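Local coordinates for carbonic anhydrase (Neosartorya fumigata, PDB 6LAC), which probably catalyses the reversible hydration of carbon dioxide to hydrogencarbonate as a beta-class carbonic anhydrase, using one zinc ion per subunit, at residues 26-31 with 77-82; 34-39 with 91-96; 58-63 with 136-141. The protein carries 1 engineered substitution. All blocks are in the same frame, centred on the assembly; numbering follows the deposited sequence.

Interaction 1 (26-31 with 77-82); sequences GQQVLW and DSLKIR
I81 lies across the backbone of residues 28-30 with both arms of its branched side chain. CG1 stands beside its own backbone N and anti to the carbonyl carbon (chi1 -74°), which brings it within 3.5 Å of Q28 O. The other branch, CG2, reaches L30 N at 3.6 Å and touches L30 CB at 4.2 Å, while CD1, carried outward by an extended chi2 (174°), lies against CB of Q28. A beta-branched residue suits this place because its two arms can lie against Q28 O and L30 N, on either side of V29, and against CB of both Q28 and L30. Next to it, Q28 and L79 cross obliquely. The Q28 chain runs extended beyond CG, so its amide reaches L79, whose methyls CD1 and CD2 both approach the carbonyl oxygen; Q28 OE1 is 3.8 Å from L79 CD1.

The segment 77-82 is the return of a beta-alpha-beta crossover: strand 52-57 leads through helix 66-77 into strand 83-89, and strand 29-34 lies between those two parallel strands in the central sheet. I81 and L30 both pack on A75 of the helix, and L30 also pairs through its backbone with N83 and V85. K80, with positive phi (59°), turns the chain after the helix so that L79 and I81 both reach 26-31.

At the partly exposed side the polar end of Q28 is met by a water, which donates to Q28 OE1 at 2.9 Å and to L79 O at 2.6 Å, so a glutamine serves at once as apolar cover and as water partner.

Interaction 2 (34-39 with 91-96); sequences CSDSGA and GCHIAS. Engineered in segment 34-39: A39 (natural residue Cys). With ZN (zinc ion), chain C.
Zinc draws the two loops together at their buried side. C34 SG binds it at 2.2 Å and C92 SG at 2.3 Å, each sulfur anti to its own backbone N; D36 OD1 adds a bond of 1.9 Å, and H89 completes the four protein ligands. The carboxylate binds through one oxygen, since D36 OD2 stays 3.4 Å from the zinc. That second oxygen takes the backbone N-H of H93, with H93 N to D36 OD2 at 3.0 Å and an N-H...O angle of 146°, the donor coming from above the carboxylate plane. D36 carries its CG in the crowded position between backbone N and carbonyl carbon (chi1 68°), which brings the short acid back toward the metal.

Both thiolates are gripped from their own loops. D36 N donates to C34 SG at 3.5 Å, within the type I turn from C34 to S37, and A95 N meets C92 SG at 3.3 Å and 170°, nearly straight. I94 seals this side with a methyl, its CD1 4.0 Å from C34 SG, and it packs further on L58 and on Y74 of the second subunit.

The outer side is looser. The H93 ring is exposed; D36 OD2 lies at its edge, in plane, and G91 O sits over the rim of one face. Y74 of the second subunit touches it too.

Four protein ligands, one of them aspartate, match the closed zinc site described for type II beta-carbonic anhydrases. The N-H donors at both sulfurs and at OD2 probably disperse some of the ligands' negative charge. Because OD1 fills the fourth position, the aspartate would probably have to leave before a water could bind and be activated.

Interaction 3 (58-63 with 136-141); sequences LGNMMV and ELNVLE
The carboxamide of N138 has G59 O in its own plane at the ND2 end, while N60 ND2 stands off one side of that plane and the M61 methyl CE off the other. The side chains of N60 and N138 cross obliquely, with their amide planes 50° apart. Here helix 127-148 packs on the loop that follows strand 52-57 in the alpha/beta fold of the beta-class enzyme, and the contact is buried throughout.

N138 holds its CG anti to the backbone N (chi1 -178°), and ND2 donates to G59 O at 2.9 Å, in the carbonyl plane but bent at the hydrogen (135°). An asparagine fits because N138 ND2 also donates to a water at 2.9 Å, which accepts from N60 ND2 at 3.1 Å as well. The two amide nitrogens lie only 3.6 Å apart and, being donors, cannot bond to each other.

Positive phi at G59 and N60 bends the loop tightly. At G59 a side chain would run into M61 CE, whereas asparagine at 60 tolerates such phi and supplies an N-H to the water. The N60 side chain packs on C34, about 5 Å from the zinc (nearest atoms). The extended M61 chain crosses N138 at about a right angle, placing its methyl CE 3.7 Å from N138 OD1, while V139 CG2 lies 3.9 Å from N60 ND2.

How the interactions relate
Interactions 2 and 3 form one neighbourhood, their centres about 11 Å apart. The loop 58-63 backs the zinc ligand C34: N60 OD1 lies 3.4 Å from C34 CB, G59 N is 3.4 Å from C34 SG, and I94 CD1 rests 3.6 Å from G59 N. G59 and N60 thus form a second shell behind C34, and N138 holds that loop from the helix. Interaction 1 lies farther off, its centre about 25 Å and 20 Å from those of interactions 2 and 3, though its nearest atoms come within about 5 Å of interaction 3 without touching it. Strand 29-34 connects them: it meets the crossover loop near its start and delivers C34 to the zinc at its far end.

Interaction 1 (26-31 with 77-82)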
# COMPACT_ATOMS: atom_id res chain seq x y z
N GLY A 26 -2.68 -18.10 11.72
CA GLY A 26 -3.87 -17.32 12.10
C GLY A 26 -3.57 -15.95 12.68
O GLY A 26 -4.49 -15.38 13.25
N GLN A 27 -2.33 -15.46 12.64
CA GLN A 27 -1.98 -14.11 13.18
C GLN A 27 -1.91 -13.16 11.99
O GLN A 27 -2.03 -13.64 10.86
CB GLN A 27 -0.64 -14.14 13.92
CG GLN A 27 -0.50 -15.34 14.86
CD GLN A 27 -1.62 -15.42 15.86
OE1 GLN A 27 -2.35 -16.43 15.94
NE2 GLN A 27 -1.82 -14.33 16.59
N GLN A 28 -1.91 -11.87 12.24
CA GLN A 28 -1.70 -10.89 11.16
C GLN A 28 -0.28 -10.41 11.19
O GLN A 28 0.31 -10.23 12.24
CB GLN A 28 -2.69 -9.76 11.26
CG GLN A 28 -4.02 -10.11 10.60
CD GLN A 28 -4.96 -8.96 10.79
OE1 GLN A 28 -5.31 -8.63 11.93
NE2 GLN A 28 -5.27 -8.27 9.71
N VAL A 29 0.26 -10.16 10.00
CA VAL A 29 1.63 -9.62 9.82
C VAL A 29 1.50 -8.31 9.06
O VAL A 29 0.80 -8.28 8.02
CB VAL A 29 2.50 -10.64 9.06
CG1 VAL A 29 3.86 -10.06 8.76
CG2 VAL A 29 2.56 -11.99 9.80
N LEU A 30 2.16 -7.27 9.54
CA LEU A 30 2.22 -5.99 8.77
C LEU A 30 3.29 -6.19 7.72
O LEU A 30 4.48 -6.36 8.03
CB LEU A 30 2.54 -4.84 9.70
CG LEU A 30 2.92 -3.52 9.02
CD1 LEU A 30 1.80 -3.01 8.10
CD2 LEU A 30 3.28 -2.49 10.03
N TRP A 31 2.87 -6.15 6.45
CA TRP A 31 3.73 -6.36 5.27
C TRP A 31 3.94 -5.00 4.63
O TRP A 31 2.92 -4.46 4.12
CB TRP A 31 3.10 -7.36 4.32
CG TRP A 31 4.01 -7.77 3.21
CD1 TRP A 31 4.25 -7.14 2.02
CD2 TRP A 31 4.82 -8.94 3.21
NE1 TRP A 31 5.20 -7.83 1.31
CE2 TRP A 31 5.56 -8.94 2.01
CE3 TRP A 31 5.03 -9.96 4.13
CZ2 TRP A 31 6.48 -9.97 1.71
CZ3 TRP A 31 5.92 -10.96 3.82
CH2 TRP A 31 6.62 -10.96 2.64
N ASP A 77 -1.53 -1.46 17.94
CA ASP A 77 -2.53 -1.13 19.00
C ASP A 77 -3.88 -1.81 18.75
O ASP A 77 -4.51 -2.30 19.74
CB ASP A 77 -2.70 0.39 19.14
CG ASP A 77 -1.46 1.20 19.51
OD1 ASP A 77 -0.48 0.63 20.06
OD2 ASP A 77 -1.45 2.42 19.22
N SER A 78 -4.40 -1.83 17.53
CA SER A 78 -5.70 -2.42 17.17
C SER A 78 -5.54 -3.89 16.85
O SER A 78 -6.33 -4.69 17.31
CB SER A 78 -6.35 -1.69 16.04
OG SER A 78 -6.64 -0.36 16.42
N LEU A 79 -4.57 -4.26 16.00
CA LEU A 79 -4.49 -5.63 15.49
C LEU A 79 -3.52 -6.46 16.35
O LEU A 79 -3.44 -7.65 16.11
CB LEU A 79 -4.04 -5.60 14.02
CG LEU A 79 -4.94 -4.80 13.08
CD1 LEU A 79 -4.50 -4.97 11.65
CD2 LEU A 79 -6.40 -5.18 13.19
N LYS A 80 -2.76 -5.84 17.22
CA LYS A 80 -1.83 -6.58 18.12
C LYS A 80 -0.83 -7.38 17.30
O LYS A 80 -0.47 -8.52 17.62
CB LYS A 80 -2.58 -7.52 19.08
CG LYS A 80 -3.68 -6.83 19.87
CD LYS A 80 -3.15 -5.64 20.64
CE LYS A 80 -4.03 -5.26 21.82
NZ LYS A 80 -5.36 -4.80 21.37
N ILE A 81 -0.35 -6.78 16.21
CA ILE A 81 0.60 -7.46 15.31
C ILE A 81 1.95 -7.56 16.01
O ILE A 81 2.44 -6.52 16.50
CB ILE A 81 0.64 -6.72 13.96
CG1 ILE A 81 -0.65 -7.05 13.22
CG2 ILE A 81 1.84 -7.09 13.12
CD1 ILE A 81 -0.90 -6.33 11.90
N ARG A 82 2.56 -8.73 15.87
CA ARG A 82 3.85 -9.04 16.51
C ARG A 82 4.99 -9.22 15.54
O ARG A 82 6.15 -9.35 15.96
CB ARG A 82 3.77 -10.31 17.35
CG ARG A 82 2.64 -10.31 18.37
CD ARG A 82 2.60 -9.08 19.19
NE ARG A 82 2.02 -9.43 20.48
CZ ARG A 82 1.59 -8.55 21.37
NH1 ARG A 82 1.11 -8.99 22.52
NH2 ARG A 82 1.65 -7.26 21.11
O HOH W 1 -4.33 -9.45 14.48

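Interaction 2 (34-39 with 91-96)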
# COMPACT_ATOMS: atom_id res chain seq x y z
N CYS A 34 6.59 -2.16 -1.73
CA CYS A 34 6.73 -1.00 -2.65
C CYS A 34 5.62 -0.97 -3.71
O CYS A 34 5.24 -1.99 -4.29
CB CYS A 34 8.07 -1.02 -3.35
SG CYS A 34 8.31 0.40 -4.46
N SER A 35 5.12 0.23 -3.94
CA SER A 35 4.07 0.48 -4.95
C SER A 35 4.42 -0.01 -6.36
O SER A 35 3.46 -0.33 -7.08
CB SER A 35 3.77 1.93 -4.97
OG SER A 35 3.26 2.38 -3.71
N ASP A 36 5.70 -0.04 -6.76
CA ASP A 36 6.00 -0.50 -8.16
C ASP A 36 6.46 -1.94 -8.17
O ASP A 36 6.97 -2.39 -9.20
CB ASP A 36 6.93 0.46 -8.90
CG ASP A 36 8.35 0.49 -8.35
OD1 ASP A 36 8.75 -0.43 -7.59
OD2 ASP A 36 9.12 1.38 -8.71
N SER A 37 6.18 -2.75 -7.15
CA SER A 37 6.66 -4.16 -7.15
C SER A 37 6.14 -4.83 -8.42
O SER A 37 6.88 -5.56 -9.06
CB SER A 37 6.28 -4.82 -5.88
OG SER A 37 6.76 -6.14 -5.83
N GLY A 38 4.87 -4.66 -8.77
CA GLY A 38 4.39 -4.96 -10.15
C GLY A 38 4.45 -6.43 -10.50
O GLY A 38 4.56 -6.73 -11.74
N ALA A 39 4.32 -7.35 -9.57
CA ALA A 39 4.46 -8.79 -9.89
C ALA A 39 3.74 -9.64 -8.83
O ALA A 39 2.59 -9.30 -8.51
CB ALA A 39 5.93 -9.12 -10.05
N GLY A 91 14.56 -4.64 -9.29
CA GLY A 91 13.97 -3.93 -10.43
C GLY A 91 13.20 -2.70 -10.04
O GLY A 91 12.61 -2.03 -10.91
N CYS A 92 13.09 -2.40 -8.75
CA CYS A 92 12.46 -1.17 -8.23
C CYS A 92 12.90 0.04 -9.03
O CYS A 92 14.08 0.25 -9.22
CB CYS A 92 12.87 -1.04 -6.77
SG CYS A 92 11.94 0.24 -5.87
N HIS A 93 11.99 0.89 -9.46
CA HIS A 93 12.30 2.15 -10.15
C HIS A 93 12.52 3.25 -9.15
O HIS A 93 13.20 4.26 -9.42
CB HIS A 93 11.22 2.52 -11.18
CG HIS A 93 11.10 1.51 -12.25
ND1 HIS A 93 11.91 1.47 -13.36
CD2 HIS A 93 10.27 0.46 -12.36
CE1 HIS A 93 11.58 0.43 -14.11
NE2 HIS A 93 10.58 -0.20 -13.53
N ILE A 94 12.03 3.09 -7.92
CA ILE A 94 12.18 4.14 -6.90
C ILE A 94 13.56 3.98 -6.25
O ILE A 94 14.33 4.99 -6.20
CB ILE A 94 10.96 4.10 -5.94
CG1 ILE A 94 9.67 4.47 -6.67
CG2 ILE A 94 11.21 4.98 -4.75
CD1 ILE A 94 8.45 4.10 -5.91
N ALA A 95 13.91 2.82 -5.68
CA ALA A 95 15.25 2.59 -5.08
C ALA A 95 16.21 2.15 -6.18
O ALA A 95 16.50 0.98 -6.32
CB ALA A 95 15.19 1.64 -3.92
N SER A 96 16.59 3.12 -7.03
CA SER A 96 17.39 2.83 -8.24
C SER A 96 18.10 4.10 -8.66
O SER A 96 17.69 5.20 -8.28
CB SER A 96 16.60 2.25 -9.39
OG SER A 96 16.09 3.25 -10.26
ZN ZN C . 9.74 -0.50 -5.94

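Interaction 3 (58-63 with 136-141)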
# COMPACT_ATOMS: atom_id res chain seq x y z
N LEU A 58 5.70 4.20 -1.46
CA LEU A 58 6.88 4.53 -2.29
C LEU A 58 8.12 3.90 -1.69
O LEU A 58 8.48 4.21 -0.55
CB LEU A 58 7.06 6.03 -2.36
CG LEU A 58 5.95 6.84 -3.02
CD1 LEU A 58 6.20 8.33 -2.83
CD2 LEU A 58 5.86 6.48 -4.50
N GLY A 59 8.81 3.09 -2.46
CA GLY A 59 10.12 2.55 -2.04
C GLY A 59 10.05 1.61 -0.86
O GLY A 59 11.12 1.34 -0.28
N ASN A 60 8.90 1.09 -0.49
CA ASN A 60 8.75 0.24 0.73
C ASN A 60 9.42 0.96 1.89
O ASN A 60 10.13 0.33 2.72
CB ASN A 60 9.24 -1.20 0.56
CG ASN A 60 10.60 -1.38 -0.06
OD1 ASN A 60 10.70 -1.51 -1.29
ND2 ASN A 60 11.65 -1.51 0.75
N MET A 61 9.18 2.25 2.02
CA MET A 61 9.71 3.09 3.10
C MET A 61 8.64 3.44 4.11
O MET A 61 7.46 3.44 3.81
CB MET A 61 10.32 4.39 2.55
CG MET A 61 11.45 4.17 1.58
SD MET A 61 12.18 5.78 1.25
CE MET A 61 13.21 5.31 -0.12
N MET A 62 9.11 3.60 5.33
CA MET A 62 8.32 4.27 6.39
C MET A 62 9.07 5.54 6.76
O MET A 62 10.27 5.52 7.14
CB MET A 62 8.20 3.35 7.60
CG MET A 62 7.53 2.06 7.25
SD MET A 62 5.78 2.29 7.04
CE MET A 62 5.36 2.04 8.78
N VAL A 63 8.40 6.66 6.62
CA VAL A 63 9.03 8.00 6.81
C VAL A 63 8.28 8.69 7.94
O VAL A 63 7.27 8.16 8.48
CB VAL A 63 8.99 8.77 5.48
CG1 VAL A 63 9.70 8.03 4.35
CG2 VAL A 63 7.58 9.15 5.09
N GLU A 136 18.63 -3.61 -1.57
CA GLU A 136 18.96 -4.36 -0.33
C GLU A 136 19.28 -3.38 0.79
O GLU A 136 18.83 -3.58 1.94
CB GLU A 136 20.16 -5.29 -0.58
CG GLU A 136 19.87 -6.39 -1.58
CD GLU A 136 21.07 -7.11 -2.17
OE1 GLU A 136 22.19 -6.75 -1.76
OE2 GLU A 136 20.87 -7.99 -3.05
N LEU A 137 20.10 -2.39 0.50
CA LEU A 137 20.51 -1.42 1.51
C LEU A 137 19.29 -0.68 2.02
O LEU A 137 19.23 -0.31 3.20
CB LEU A 137 21.59 -0.47 0.97
CG LEU A 137 22.96 -1.12 0.75
CD1 LEU A 137 23.78 -0.27 -0.19
CD2 LEU A 137 23.70 -1.29 2.07
N ASN A 138 18.37 -0.31 1.13
CA ASN A 138 17.14 0.40 1.56
C ASN A 138 16.37 -0.49 2.53
O ASN A 138 15.88 0.01 3.53
CB ASN A 138 16.35 0.83 0.35
CG ASN A 138 15.11 1.60 0.69
OD1 ASN A 138 15.21 2.59 1.41
ND2 ASN A 138 13.98 1.13 0.15
N VAL A 139 16.21 -1.76 2.22
CA VAL A 139 15.50 -2.68 3.17
C VAL A 139 16.22 -2.67 4.52
O VAL A 139 15.56 -2.45 5.55
CB VAL A 139 15.38 -4.10 2.63
CG1 VAL A 139 14.77 -5.00 3.69
CG2 VAL A 139 14.52 -4.15 1.36
N LEU A 140 17.54 -2.80 4.52
CA LEU A 140 18.27 -2.87 5.81
C LEU A 140 18.06 -1.58 6.56
O LEU A 140 17.82 -1.63 7.78
CB LEU A 140 19.73 -3.11 5.51
CG LEU A 140 20.11 -4.52 5.08
CD1 LEU A 140 21.56 -4.52 4.61
CD2 LEU A 140 19.89 -5.53 6.19
N GLU A 141 18.18 -0.43 5.90
CA GLU A 141 18.06 0.85 6.62
C GLU A 141 16.62 1.07 7.04
O GLU A 141 16.39 1.60 8.14
CB GLU A 141 18.64 1.97 5.76
CG GLU A 141 20.14 1.78 5.54
CD GLU A 141 21.10 2.35 6.56
OE1 GLU A 141 20.77 2.34 7.78
OE2 GLU A 141 22.20 2.81 6.12
O HOH W 2 14.19 -1.52 -1.05